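Long-range contacts in kojibiose phosphorylase (Gut metagenome, PDB 6W0P), which belongs to glycoside hydrolase family 65, in which an N-terminal beta-sandwich, a helical catalytic barrel and a small C-terminal beta domain are joined in one chain: residues K6-E10 with V28-F33; F21-M27 with Y50-L55; S626-I630 with A641-F645; I676-G681 with P694-W700. Numbering follows the deposited sequence.

How the contacts relate
Long chains are often held together by local closures that meet at shared elements, and these four contacts illustrate it. Contact 1 folds the N-terminal lead-in, 6-10, onto helix 26-32; contact 2 joins the start of that helix to the loop 50-55. Their segments alternate along the chain, so the two loops cross, and they touch where Glu30 OE1 lies 2.9 Å from Leu55 N. Far along the sequence, contact 3 closes a short helical hairpin and contact 4 follows in series, tying helix 666-680 to the C-terminal beta domain. Asn642 and Phe645 join these two, whereas contacts 1 and 3 have centres about 25 Å apart.

Contact 1 of 4, residues K6-E10 with V28-F33; sequences KRYLE and VSESIF
A segment without regular structure can be held by side chains alone, as Tyr8 and Leu9 do for 6-10. That segment is non-helical (Tyr8 phi/psi -123/-7, Leu9 -102/142), while 28-32 is the later part of a helix and Phe33 the first residue to leave helical angles. The backbones stay well apart, the nearest CA pair being Leu9 and Ser29 at 9.2 Å, so side chains span the gap. The polar link is one short hydrogen bond: Tyr8, with chi1 p, extends its ring toward the helix and donates from OH to Ser29 OG at 2.5 Å, the acceptor lying at the ring edge. Apolar contacts surround it. Tyr8 CE1 meets Val28 CG1 at 3.8 Å; Leu9 (m, t) places CD1 3.9 Å from Ile32 CD1 and CD2 3.9 Å from Phe33 CE1, at the edge of that ring. Val28, Ser29 and Ile32 thus present one side of the helix, at i, i+1 and i+4. Beyond the contact, Leu9 and Phe33 both rest on Ile16 of strand 15-19, and Ser29 and Phe33 reach strand 109-118, so the helix lies against the large antiparallel sheet of the N-terminal domain.

Contact 2 of 4, residues F21-M27 with Y50-L55; sequences FHPDKSM and YSGKQL
Two hydrogen bonds running in opposite directions join the start of helix 26-32 to the irregular loop 50-55. Lys53 NZ donates to Pro23 O at 2.7 Å, and Ser26 OG (chi1 t) donates to Lys53 O at 2.8 Å, so a single lysine serves through both its ammonium group and its backbone carbonyl. Lys53 reaches across with chi1 between wells at 92°, chi2 and chi3 t and chi4 m. Pro23 O also accepts from Ser26 N at 3.1 Å, closing the 3-10 segment 23-25, whose last residue, Lys25, is at the N-cap position. This 3-10 entry into a helix, tied to a loop without regular structure, belongs to the N-terminal domain of the family 65 fold, where it packs beside strand 109-118. The segments converge toward their C-terminal ends: Pro23 and Gly52 CA atoms are 7.9 Å apart, Met27 and Gln54 5.7 Å. There Met27 (m, t, p) lays CG 4.0 Å from Gln54 CA and CE 3.9 Å from Leu55 CB. At the N-terminal ends Phe21 and Tyr50, both chi1 t, form an oblique aromatic pair with centroids 5.8 Å apart and planes at 84°; Phe21 CZ lies 3.3 Å from Tyr50 OH, and Phe46 meets both rings.

Contact 3 of 4, residues S626-I630 with A641-F645; sequences SIHSI and ANNFF
When a short connection joins two helices, a small residue at the crossing lets them draw close. Segments 626-630 and 641-645, parts of helices 624-634 and 638-645, run roughly antiparallel, their local axes at 161° (signed crossing angle -161°) and 7.9 Å apart at closest approach. Along the first, Ser626 and Ile627 direct CB away from the partner; Ser626 instead meets Ala671 and Asn675 of helix 666-680. His628, chi1 m, points toward the second helix and sets CB over the face of the Phe644 ring, a CH-pi contact 3.8 Å from the ring centroid and 12° off its normal. The two rings form an oblique pair with centroids 5.6 Å apart, and His628 ND1 is hydrogen-bonded to Ser624 O. Ser629 marks the closest backbone approach, its CA 4.1 Å from that of Ala641. With chi1 t it donates OG to Ala641 O at 2.6 Å, an oxygen already accepting from Phe645 N at 3.1 Å within its helix; Ser629 CB packs on Phe644 CB at 3.5 Å. Ile630 turns its CB away again, and its side chain meets Phe595 of helix 590-596. Buried and joined by one side-chain-to-backbone hydrogen bond, this is a helical hairpin within the helical catalytic domain characteristic of family 65.

Contact 4 of 4, residues I676-G681 with P694-W700; sequences IVYGFG and PTSNKNW
This buried contact is a domain junction: the C-terminal part of helix 666-680 meets the loop between strands 689-692 and 702-709 of the C-terminal beta domain. A wider pi-type turn spans 676-680, Gly681 N bonding to Ile676 O at 2.9 Å. Alongside runs the extended start of the loop, with CA pairs Gly681-Pro694 at 4.3 Å and Phe680-Thr695 at 5.0 Å. Phe680 O accepts from Thr695 N (2.8 Å, 167°) and takes a CA-H...O contact from Pro694 CA at 3.2 Å. A water joins Gly679 O (2.8 Å, the water donating) to Thr695 OG1 (2.7 Å). The Phe680 ring, chi1 m, fills the concave side of the loop: Asn697 CB lies over its face, 4.0 Å from the centroid, and Trp700 forms an oblique pair at 5.7 Å with planes at 64°. Trp700 CH2 also meets Ile676 CG1 at 3.9 Å, its NE1 bonding to Asp310. Phe645 contacts both rings from helix 638-645. The loop bends through a type I turn, Trp700 N to Asn697 O at 2.9 Å, with Asn697 OD1 accepting from Asn699 N at 3.1 Å: an Asx turn combined with a beta turn, where the chain crosses from the mixed sheet of strand 689-692 to the antiparallel sheet of strand 702-709.

Contact 1 of 4, residues K6-E10 with V28-F33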
loop_
_atom_site.group_PDB
_atom_site.type_symbol
_atom_site.label_atom_id
_atom_site.label_comp_id
_atom_site.label_asym_id
_atom_site.label_seq_id
_atom_site.Cartn_x
_atom_site.Cartn_y
_atom_site.Cartn_z
ATOM N N LYS A 6 2.485 -7.979 -34.282
ATOM C CA LYS A 6 1.247 -7.598 -35.005
ATOM C C LYS A 6 1.663 -6.626 -36.107
ATOM O O LYS A 6 1.566 -5.389 -35.919
ATOM C CB LYS A 6 0.206 -7.006 -34.046
ATOM C CG LYS A 6 -0.579 -8.027 -33.218
ATOM C CD LYS A 6 0.234 -8.730 -32.148
ATOM C CE LYS A 6 0.782 -7.773 -31.109
ATOM N NZ LYS A 6 1.578 -8.467 -30.070
ATOM N N ARG A 7 2.147 -7.188 -37.202
ATOM C CA ARG A 7 2.717 -6.464 -38.360
ATOM C C ARG A 7 1.556 -5.967 -39.232
ATOM O O ARG A 7 0.994 -6.788 -39.962
ATOM C CB ARG A 7 3.620 -7.426 -39.136
ATOM C CG ARG A 7 4.106 -6.886 -40.472
ATOM C CD ARG A 7 4.978 -5.662 -40.279
ATOM N NE ARG A 7 6.104 -5.987 -39.415
ATOM C CZ ARG A 7 7.292 -6.458 -39.822
ATOM N NH1 ARG A 7 7.552 -6.644 -41.107
ATOM N NH2 ARG A 7 8.226 -6.721 -38.922
ATOM N N TYR A 8 1.200 -4.683 -39.158
ATOM C CA TYR A 8 0.144 -4.086 -40.013
ATOM C C TYR A 8 0.695 -2.904 -40.816
ATOM O O TYR A 8 -0.073 -2.430 -41.702
ATOM C CB TYR A 8 -1.065 -3.645 -39.191
ATOM C CG TYR A 8 -0.911 -2.366 -38.395
ATOM C CD1 TYR A 8 -0.206 -2.340 -37.204
ATOM C CD2 TYR A 8 -1.513 -1.189 -38.803
ATOM C CE1 TYR A 8 -0.098 -1.183 -36.445
ATOM C CE2 TYR A 8 -1.411 -0.021 -38.061
ATOM C CZ TYR A 8 -0.696 -0.015 -36.877
ATOM O OH TYR A 8 -0.587 1.131 -36.131
ATOM N N LEU A 9 1.944 -2.477 -40.572
ATOM C CA LEU A 9 2.539 -1.292 -41.255
ATOM C C LEU A 9 3.482 -1.746 -42.369
ATOM O O LEU A 9 4.159 -2.763 -42.209
ATOM C CB LEU A 9 3.231 -0.394 -40.223
ATOM C CG LEU A 9 2.262 0.250 -39.231
ATOM C CD1 LEU A 9 3.000 0.999 -38.138
ATOM C CD2 LEU A 9 1.308 1.198 -39.936
ATOM N N GLU A 10 3.489 -1.022 -43.479
ATOM C CA GLU A 10 4.422 -1.274 -44.602
ATOM C C GLU A 10 5.865 -1.061 -44.122
ATOM O O GLU A 10 6.122 -0.199 -43.236
ATOM C CB GLU A 10 4.121 -0.374 -45.797
ATOM C CG GLU A 10 2.733 -0.578 -46.381
ATOM C CD GLU A 10 2.264 -2.020 -46.503
ATOM O OE1 GLU A 10 1.134 -2.314 -46.081
ATOM O OE2 GLU A 10 3.043 -2.857 -47.003
ATOM N N VAL A 28 -2.941 2.561 -31.582
ATOM C CA VAL A 28 -1.550 2.083 -31.845
ATOM C C VAL A 28 -0.896 3.056 -32.827
ATOM O O VAL A 28 0.210 3.499 -32.543
ATOM C CB VAL A 28 -1.506 0.630 -32.369
ATOM C CG1 VAL A 28 -0.137 0.267 -32.918
ATOM C CG2 VAL A 28 -1.916 -0.359 -31.291
ATOM N N SER A 29 -1.591 3.390 -33.919
ATOM C CA SER A 29 -1.130 4.316 -34.978
ATOM C C SER A 29 -0.935 5.707 -34.371
ATOM O O SER A 29 0.141 6.294 -34.542
ATOM C CB SER A 29 -2.081 4.306 -36.152
ATOM O OG SER A 29 -2.221 2.983 -36.676
ATOM N N GLU A 30 -1.923 6.216 -33.646
ATOM C CA GLU A 30 -1.795 7.491 -32.897
ATOM C C GLU A 30 -0.429 7.541 -32.186
ATOM O O GLU A 30 0.225 8.616 -32.199
ATOM C CB GLU A 30 -2.903 7.639 -31.850
ATOM C CG GLU A 30 -4.283 7.946 -32.408
ATOM C CD GLU A 30 -5.361 8.174 -31.349
ATOM O OE1 GLU A 30 -5.128 7.834 -30.159
ATOM O OE2 GLU A 30 -6.445 8.682 -31.714
ATOM N N SER A 31 -0.019 6.450 -31.528
ATOM C CA SER A 31 1.224 6.431 -30.715
ATOM C C SER A 31 2.447 6.454 -31.654
ATOM O O SER A 31 3.304 7.335 -31.532
ATOM C CB SER A 31 1.236 5.241 -29.786
ATOM O OG SER A 31 0.179 5.309 -28.840
ATOM N N ILE A 32 2.449 5.553 -32.622
ATOM C CA ILE A 32 3.602 5.260 -33.515
ATOM C C ILE A 32 3.911 6.489 -34.351
ATOM O O ILE A 32 5.104 6.819 -34.519
ATOM C CB ILE A 32 3.305 4.021 -34.382
ATOM C CG1 ILE A 32 3.321 2.756 -33.523
ATOM C CG2 ILE A 32 4.270 3.949 -35.561
ATOM C CD1 ILE A 32 2.950 1.493 -34.266
ATOM N N PHE A 33 2.869 7.128 -34.866
ATOM C CA PHE A 33 3.000 8.232 -35.845
ATOM C C PHE A 33 3.112 9.575 -35.120
ATOM O O PHE A 33 3.010 10.598 -35.793
ATOM C CB PHE A 33 1.828 8.205 -36.823
ATOM C CG PHE A 33 1.888 7.108 -37.852
ATOM C CD1 PHE A 33 1.547 5.806 -37.526
ATOM C CD2 PHE A 33 2.228 7.390 -39.159
ATOM C CE1 PHE A 33 1.567 4.801 -38.487
ATOM C CE2 PHE A 33 2.290 6.377 -40.107
ATOM C CZ PHE A 33 1.919 5.090 -39.781
#

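Contact 2 of 4, residues F21-M27 with Y50-L55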
loop_
_atom_site.group_PDB
_atom_site.type_symbol
_atom_site.label_atom_id
_atom_site.label_comp_id
_atom_site.label_asym_id
_atom_site.label_seq_id
_atom_site.Cartn_x
_atom_site.Cartn_y
_atom_site.Cartn_z
ATOM N N PHE A 21 -6.989 2.127 -43.536
ATOM C CA PHE A 21 -7.236 2.397 -42.104
ATOM C C PHE A 21 -7.508 1.070 -41.423
ATOM O O PHE A 21 -8.357 0.367 -41.954
ATOM C CB PHE A 21 -8.428 3.325 -41.900
ATOM C CG PHE A 21 -8.698 3.673 -40.456
ATOM C CD1 PHE A 21 -7.656 4.008 -39.594
ATOM C CD2 PHE A 21 -9.994 3.684 -39.954
ATOM C CE1 PHE A 21 -7.910 4.329 -38.268
ATOM C CE2 PHE A 21 -10.245 4.018 -38.627
ATOM C CZ PHE A 21 -9.203 4.351 -37.795
ATOM N N HIS A 22 -6.800 0.752 -40.338
ATOM C CA HIS A 22 -7.100 -0.398 -39.442
ATOM C C HIS A 22 -7.751 0.123 -38.166
ATOM O O HIS A 22 -7.069 0.674 -37.298
ATOM C CB HIS A 22 -5.833 -1.201 -39.130
ATOM C CG HIS A 22 -5.078 -1.609 -40.341
ATOM N ND1 HIS A 22 -4.447 -0.684 -41.159
ATOM C CD2 HIS A 22 -4.869 -2.823 -40.886
ATOM C CE1 HIS A 22 -3.874 -1.319 -42.156
ATOM N NE2 HIS A 22 -4.117 -2.634 -42.006
ATOM N N PRO A 23 -9.091 0.016 -38.036
ATOM C CA PRO A 23 -9.795 0.588 -36.892
ATOM C C PRO A 23 -9.265 0.078 -35.550
ATOM O O PRO A 23 -9.171 0.874 -34.649
ATOM C CB PRO A 23 -11.255 0.158 -37.116
ATOM C CG PRO A 23 -11.365 0.003 -38.618
ATOM C CD PRO A 23 -10.019 -0.546 -39.036
ATOM N N ASP A 24 -8.916 -1.210 -35.483
ATOM C CA ASP A 24 -8.484 -1.929 -34.255
ATOM C C ASP A 24 -7.084 -1.451 -33.816
ATOM O O ASP A 24 -6.718 -1.746 -32.659
ATOM C CB ASP A 24 -8.529 -3.449 -34.467
ATOM C CG ASP A 24 -7.855 -3.916 -35.745
ATOM O OD1 ASP A 24 -8.051 -3.242 -36.778
ATOM O OD2 ASP A 24 -7.140 -4.950 -35.710
ATOM N N LYS A 25 -6.324 -0.799 -34.709
ATOM C CA LYS A 25 -4.980 -0.224 -34.426
ATOM C C LYS A 25 -5.073 1.288 -34.245
ATOM O O LYS A 25 -4.037 1.903 -34.230
ATOM C CB LYS A 25 -4.012 -0.519 -35.568
ATOM C CG LYS A 25 -3.888 -1.990 -35.930
ATOM C CD LYS A 25 -3.529 -2.847 -34.759
ATOM C CE LYS A 25 -3.318 -4.289 -35.165
ATOM N NZ LYS A 25 -3.019 -5.152 -33.994
ATOM N N SER A 26 -6.279 1.850 -34.145
ATOM C CA SER A 26 -6.526 3.315 -34.121
ATOM C C SER A 26 -5.562 3.971 -33.116
ATOM O O SER A 26 -4.831 4.872 -33.506
ATOM C CB SER A 26 -7.982 3.617 -33.809
ATOM O OG SER A 26 -8.141 4.935 -33.292
ATOM N N MET A 27 -5.546 3.518 -31.871
ATOM C CA MET A 27 -4.694 4.141 -30.828
ATOM C C MET A 27 -3.221 3.726 -30.989
ATOM O O MET A 27 -2.354 4.515 -30.597
ATOM C CB MET A 27 -5.217 3.801 -29.429
ATOM C CG MET A 27 -6.455 4.662 -29.037
ATOM S SD MET A 27 -7.108 4.258 -27.381
ATOM C CE MET A 27 -5.661 4.609 -26.374
ATOM N N TYR A 50 -13.578 12.257 -34.865
ATOM C CA TYR A 50 -13.527 10.774 -34.931
ATOM C C TYR A 50 -14.225 10.225 -33.693
ATOM O O TYR A 50 -13.842 10.594 -32.562
ATOM C CB TYR A 50 -12.098 10.237 -35.064
ATOM C CG TYR A 50 -11.989 8.730 -35.175
ATOM C CD1 TYR A 50 -12.283 8.062 -36.353
ATOM C CD2 TYR A 50 -11.565 7.962 -34.103
ATOM C CE1 TYR A 50 -12.152 6.686 -36.467
ATOM C CE2 TYR A 50 -11.436 6.587 -34.196
ATOM C CZ TYR A 50 -11.728 5.942 -35.379
ATOM O OH TYR A 50 -11.589 4.579 -35.459
ATOM N N SER A 51 -15.248 9.407 -33.925
ATOM C CA SER A 51 -16.190 8.921 -32.885
ATOM C C SER A 51 -15.855 7.458 -32.550
ATOM O O SER A 51 -16.628 6.831 -31.822
ATOM C CB SER A 51 -17.617 9.105 -33.337
ATOM O OG SER A 51 -17.905 8.243 -34.427
ATOM N N GLY A 52 -14.744 6.932 -33.078
ATOM C CA GLY A 52 -14.180 5.634 -32.660
ATOM C C GLY A 52 -13.340 5.827 -31.413
ATOM O O GLY A 52 -13.273 6.977 -30.941
ATOM N N LYS A 53 -12.715 4.768 -30.899
ATOM C CA LYS A 53 -11.799 4.863 -29.734
ATOM C C LYS A 53 -10.558 5.660 -30.176
ATOM O O LYS A 53 -9.950 5.352 -31.203
ATOM C CB LYS A 53 -11.511 3.479 -29.120
ATOM C CG LYS A 53 -10.291 2.739 -29.644
ATOM C CD LYS A 53 -10.384 1.204 -29.585
ATOM C CE LYS A 53 -9.511 0.519 -30.626
ATOM N NZ LYS A 53 -9.910 0.911 -32.001
ATOM N N GLN A 54 -10.222 6.699 -29.438
ATOM C CA GLN A 54 -9.069 7.567 -29.752
ATOM C C GLN A 54 -8.572 8.127 -28.436
ATOM O O GLN A 54 -9.368 8.190 -27.461
ATOM C CB GLN A 54 -9.446 8.694 -30.721
ATOM C CG GLN A 54 -10.674 9.504 -30.308
ATOM C CD GLN A 54 -10.778 10.791 -31.099
ATOM O OE1 GLN A 54 -10.153 10.967 -32.155
ATOM N NE2 GLN A 54 -11.557 11.714 -30.577
ATOM N N LEU A 55 -7.296 8.482 -28.414
ATOM C CA LEU A 55 -6.708 9.314 -27.357
ATOM C C LEU A 55 -6.109 10.528 -28.059
ATOM O O LEU A 55 -5.024 10.419 -28.633
ATOM C CB LEU A 55 -5.661 8.529 -26.569
ATOM C CG LEU A 55 -5.034 9.312 -25.413
ATOM C CD1 LEU A 55 -6.098 9.813 -24.442
ATOM C CD2 LEU A 55 -4.005 8.468 -24.664
#

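Contact 3 of 4, residues S626-I630 with A641-F645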
loop_
_atom_site.group_PDB
_atom_site.type_symbol
_atom_site.label_atom_id
_atom_site.label_comp_id
_atom_site.label_asym_id
_atom_site.label_seq_id
_atom_site.Cartn_x
_atom_site.Cartn_y
_atom_site.Cartn_z
ATOM N N SER A 626 18.330 -5.994 -23.743
ATOM C CA SER A 626 19.480 -5.261 -24.334
ATOM C C SER A 626 20.733 -5.399 -23.445
ATOM O O SER A 626 21.844 -5.491 -23.986
ATOM C CB SER A 626 19.120 -3.798 -24.617
ATOM O OG SER A 626 18.896 -3.055 -23.421
ATOM N N ILE A 627 20.581 -5.358 -22.126
ATOM C CA ILE A 627 21.725 -5.430 -21.180
ATOM C C ILE A 627 22.335 -6.827 -21.291
ATOM O O ILE A 627 23.558 -6.942 -21.392
ATOM C CB ILE A 627 21.269 -5.129 -19.750
ATOM C CG1 ILE A 627 20.702 -3.715 -19.638
ATOM C CG2 ILE A 627 22.407 -5.356 -18.781
ATOM C CD1 ILE A 627 21.665 -2.678 -20.103
ATOM N N HIS A 628 21.488 -7.845 -21.285
ATOM C CA HIS A 628 21.913 -9.261 -21.393
ATOM C C HIS A 628 22.555 -9.494 -22.778
ATOM O O HIS A 628 23.592 -10.212 -22.840
ATOM C CB HIS A 628 20.724 -10.190 -21.045
ATOM C CG HIS A 628 20.326 -10.170 -19.601
ATOM N ND1 HIS A 628 19.371 -9.309 -19.090
ATOM C CD2 HIS A 628 20.762 -10.902 -18.556
ATOM C CE1 HIS A 628 19.240 -9.512 -17.801
ATOM N NE2 HIS A 628 20.087 -10.486 -17.449
ATOM N N SER A 629 21.976 -8.932 -23.856
ATOM C CA SER A 629 22.551 -9.049 -25.224
ATOM C C SER A 629 23.961 -8.454 -25.212
ATOM O O SER A 629 24.876 -9.092 -25.763
ATOM C CB SER A 629 21.740 -8.392 -26.310
ATOM O OG SER A 629 22.411 -8.576 -27.562
ATOM N N ILE A 630 24.124 -7.284 -24.583
ATOM C CA ILE A 630 25.411 -6.529 -24.610
ATOM C C ILE A 630 26.448 -7.332 -23.853
ATOM O O ILE A 630 27.550 -7.468 -24.373
ATOM C CB ILE A 630 25.270 -5.103 -24.055
ATOM C CG1 ILE A 630 24.479 -4.235 -25.042
ATOM C CG2 ILE A 630 26.640 -4.522 -23.739
ATOM C CD1 ILE A 630 23.684 -3.138 -24.404
ATOM N N ALA A 641 23.474 -13.423 -27.515
ATOM C CA ALA A 641 23.529 -11.995 -27.921
ATOM C C ALA A 641 22.454 -11.752 -28.986
ATOM O O ALA A 641 21.738 -10.749 -28.881
ATOM C CB ALA A 641 24.894 -11.588 -28.420
ATOM N N ASN A 642 22.350 -12.647 -29.965
ATOM C CA ASN A 642 21.451 -12.485 -31.138
ATOM C C ASN A 642 19.993 -12.721 -30.705
ATOM O O ASN A 642 19.115 -11.937 -31.126
ATOM C CB ASN A 642 21.908 -13.372 -32.301
ATOM C CG ASN A 642 23.005 -12.720 -33.114
ATOM O OD1 ASN A 642 22.728 -12.170 -34.167
ATOM N ND2 ASN A 642 24.240 -12.723 -32.624
ATOM N N ASN A 643 19.742 -13.740 -29.879
ATOM C CA ASN A 643 18.387 -14.041 -29.336
ATOM C C ASN A 643 17.845 -12.834 -28.544
ATOM O O ASN A 643 16.681 -12.432 -28.798
ATOM C CB ASN A 643 18.370 -15.331 -28.501
ATOM C CG ASN A 643 18.448 -16.574 -29.351
ATOM O OD1 ASN A 643 18.248 -16.507 -30.562
ATOM N ND2 ASN A 643 18.768 -17.705 -28.732
ATOM N N PHE A 644 18.649 -12.264 -27.637
ATOM C CA PHE A 644 18.279 -11.104 -26.782
ATOM C C PHE A 644 18.061 -9.842 -27.637
ATOM O O PHE A 644 17.150 -9.001 -27.278
ATOM C CB PHE A 644 19.310 -10.867 -25.671
ATOM C CG PHE A 644 19.133 -11.765 -24.468
ATOM C CD1 PHE A 644 17.904 -11.815 -23.800
ATOM C CD2 PHE A 644 20.181 -12.542 -23.986
ATOM C CE1 PHE A 644 17.711 -12.648 -22.707
ATOM C CE2 PHE A 644 19.994 -13.380 -22.888
ATOM C CZ PHE A 644 18.764 -13.413 -22.237
ATOM N N PHE A 645 18.831 -9.657 -28.709
ATOM C CA PHE A 645 18.547 -8.550 -29.645
ATOM C C PHE A 645 17.132 -8.736 -30.189
ATOM O O PHE A 645 16.357 -7.813 -30.005
ATOM C CB PHE A 645 19.541 -8.442 -30.796
ATOM C CG PHE A 645 19.236 -7.273 -31.698
ATOM C CD1 PHE A 645 19.618 -5.987 -31.346
ATOM C CD2 PHE A 645 18.552 -7.456 -32.889
ATOM C CE1 PHE A 645 19.336 -4.910 -32.167
ATOM C CE2 PHE A 645 18.283 -6.380 -33.720
ATOM C CZ PHE A 645 18.669 -5.109 -33.353
#

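Contact 4 of 4, residues I676-G681 with P694-W700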
loop_
_atom_site.group_PDB
_atom_site.type_symbol
_atom_site.label_atom_id
_atom_site.label_comp_id
_atom_site.label_asym_id
_atom_site.label_seq_id
_atom_site.Cartn_x
_atom_site.Cartn_y
_atom_site.Cartn_z
ATOM N N ILE A 676 22.936 -2.114 -30.426
ATOM C CA ILE A 676 23.728 -2.111 -31.696
ATOM C C ILE A 676 25.159 -1.630 -31.397
ATOM O O ILE A 676 26.096 -2.374 -31.767
ATOM C CB ILE A 676 23.020 -1.307 -32.804
ATOM C CG1 ILE A 676 21.768 -2.053 -33.295
ATOM C CG2 ILE A 676 23.998 -0.996 -33.930
ATOM C CD1 ILE A 676 20.891 -1.278 -34.303
ATOM N N VAL A 677 25.329 -0.508 -30.681
ATOM C CA VAL A 677 26.651 0.186 -30.559
ATOM C C VAL A 677 27.467 -0.363 -29.373
ATOM O O VAL A 677 28.671 -0.650 -29.574
ATOM C CB VAL A 677 26.491 1.711 -30.516
ATOM C CG1 VAL A 677 27.805 2.410 -30.263
ATOM C CG2 VAL A 677 25.886 2.242 -31.802
ATOM N N TYR A 678 26.888 -0.527 -28.192
ATOM C CA TYR A 678 27.566 -1.176 -27.041
ATOM C C TYR A 678 27.641 -2.693 -27.250
ATOM O O TYR A 678 28.616 -3.306 -26.806
ATOM C CB TYR A 678 26.877 -0.865 -25.716
ATOM C CG TYR A 678 27.111 0.536 -25.218
ATOM C CD1 TYR A 678 28.381 0.975 -24.882
ATOM C CD2 TYR A 678 26.064 1.426 -25.058
ATOM C CE1 TYR A 678 28.614 2.266 -24.421
ATOM C CE2 TYR A 678 26.277 2.715 -24.589
ATOM C CZ TYR A 678 27.557 3.141 -24.290
ATOM O OH TYR A 678 27.742 4.395 -23.792
ATOM N N GLY A 679 26.627 -3.265 -27.896
ATOM C CA GLY A 679 26.471 -4.719 -28.064
ATOM C C GLY A 679 27.300 -5.221 -29.224
ATOM O O GLY A 679 28.468 -5.585 -29.004
ATOM N N PHE A 680 26.711 -5.267 -30.413
ATOM C CA PHE A 680 27.384 -5.790 -31.618
ATOM C C PHE A 680 28.661 -4.989 -31.854
ATOM O O PHE A 680 29.653 -5.628 -32.149
ATOM C CB PHE A 680 26.436 -5.813 -32.810
ATOM C CG PHE A 680 25.275 -6.758 -32.632
ATOM C CD1 PHE A 680 25.481 -8.121 -32.473
ATOM C CD2 PHE A 680 23.978 -6.290 -32.611
ATOM C CE1 PHE A 680 24.413 -8.986 -32.290
ATOM C CE2 PHE A 680 22.916 -7.156 -32.435
ATOM C CZ PHE A 680 23.131 -8.492 -32.262
ATOM N N GLY A 681 28.652 -3.667 -31.678
ATOM C CA GLY A 681 29.832 -2.809 -31.922
ATOM C C GLY A 681 30.905 -2.962 -30.852
ATOM O O GLY A 681 32.074 -2.687 -31.160
ATOM N N PRO A 694 33.779 -5.362 -32.733
ATOM C CA PRO A 694 32.591 -5.648 -33.530
ATOM C C PRO A 694 32.347 -7.148 -33.773
ATOM O O PRO A 694 33.255 -7.862 -34.174
ATOM C CB PRO A 694 32.834 -4.862 -34.827
ATOM C CG PRO A 694 33.822 -3.795 -34.432
ATOM C CD PRO A 694 34.728 -4.496 -33.438
ATOM N N THR A 695 31.120 -7.583 -33.482
ATOM C CA THR A 695 30.629 -8.967 -33.697
ATOM C C THR A 695 29.401 -8.900 -34.611
ATOM O O THR A 695 28.914 -7.792 -34.879
ATOM C CB THR A 695 30.359 -9.654 -32.354
ATOM O OG1 THR A 695 29.528 -8.801 -31.561
ATOM C CG2 THR A 695 31.632 -9.978 -31.599
ATOM N N SER A 696 28.926 -10.046 -35.073
ATOM C CA SER A 696 27.942 -10.161 -36.177
ATOM C C SER A 696 26.540 -10.311 -35.589
ATOM O O SER A 696 26.386 -11.032 -34.576
ATOM C CB SER A 696 28.269 -11.345 -37.067
ATOM O OG SER A 696 29.528 -11.179 -37.701
ATOM N N ASN A 697 25.560 -9.673 -36.225
ATOM C CA ASN A 697 24.129 -10.052 -36.114
ATOM C C ASN A 697 23.857 -11.053 -37.241
ATOM O O ASN A 697 24.047 -10.662 -38.401
ATOM C CB ASN A 697 23.229 -8.827 -36.186
ATOM C CG ASN A 697 21.761 -9.150 -35.996
ATOM O OD1 ASN A 697 21.307 -10.201 -36.420
ATOM N ND2 ASN A 697 21.013 -8.247 -35.376
ATOM N N LYS A 698 23.449 -12.277 -36.913
ATOM C CA LYS A 698 23.327 -13.416 -37.876
ATOM C C LYS A 698 22.406 -13.014 -39.033
ATOM O O LYS A 698 22.673 -13.421 -40.144
ATOM C CB LYS A 698 22.864 -14.711 -37.173
ATOM C CG LYS A 698 21.365 -15.000 -37.161
ATOM C CD LYS A 698 20.834 -15.545 -35.840
ATOM C CE LYS A 698 19.322 -15.705 -35.823
ATOM N NZ LYS A 698 18.779 -15.694 -34.439
ATOM N N ASN A 699 21.417 -12.169 -38.759
ATOM C CA ASN A 699 20.374 -11.711 -39.713
ATOM C C ASN A 699 20.870 -10.589 -40.631
ATOM O O ASN A 699 20.108 -10.225 -41.548
ATOM C CB ASN A 699 19.144 -11.214 -38.947
ATOM C CG ASN A 699 18.553 -12.301 -38.074
ATOM O OD1 ASN A 699 18.349 -13.424 -38.530
ATOM N ND2 ASN A 699 18.295 -11.983 -36.819
ATOM N N TRP A 700 22.033 -9.986 -40.388
ATOM C CA TRP A 700 22.479 -8.802 -41.178
ATOM C C TRP A 700 23.767 -9.123 -41.952
ATOM O O TRP A 700 24.748 -9.567 -41.322
ATOM C CB TRP A 700 22.703 -7.565 -40.298
ATOM C CG TRP A 700 21.574 -7.150 -39.405
ATOM C CD1 TRP A 700 20.248 -7.404 -39.572
ATOM C CD2 TRP A 700 21.678 -6.345 -38.214
ATOM N NE1 TRP A 700 19.533 -6.862 -38.544
ATOM C CE2 TRP A 700 20.376 -6.197 -37.700
ATOM C CE3 TRP A 700 22.738 -5.746 -37.532
ATOM C CZ2 TRP A 700 20.100 -5.465 -36.543
ATOM C CZ3 TRP A 700 22.472 -5.040 -36.382
ATOM C CH2 TRP A 700 21.168 -4.912 -35.882
HETATM O O HOH W 1 30.687 -7.080 -29.868
#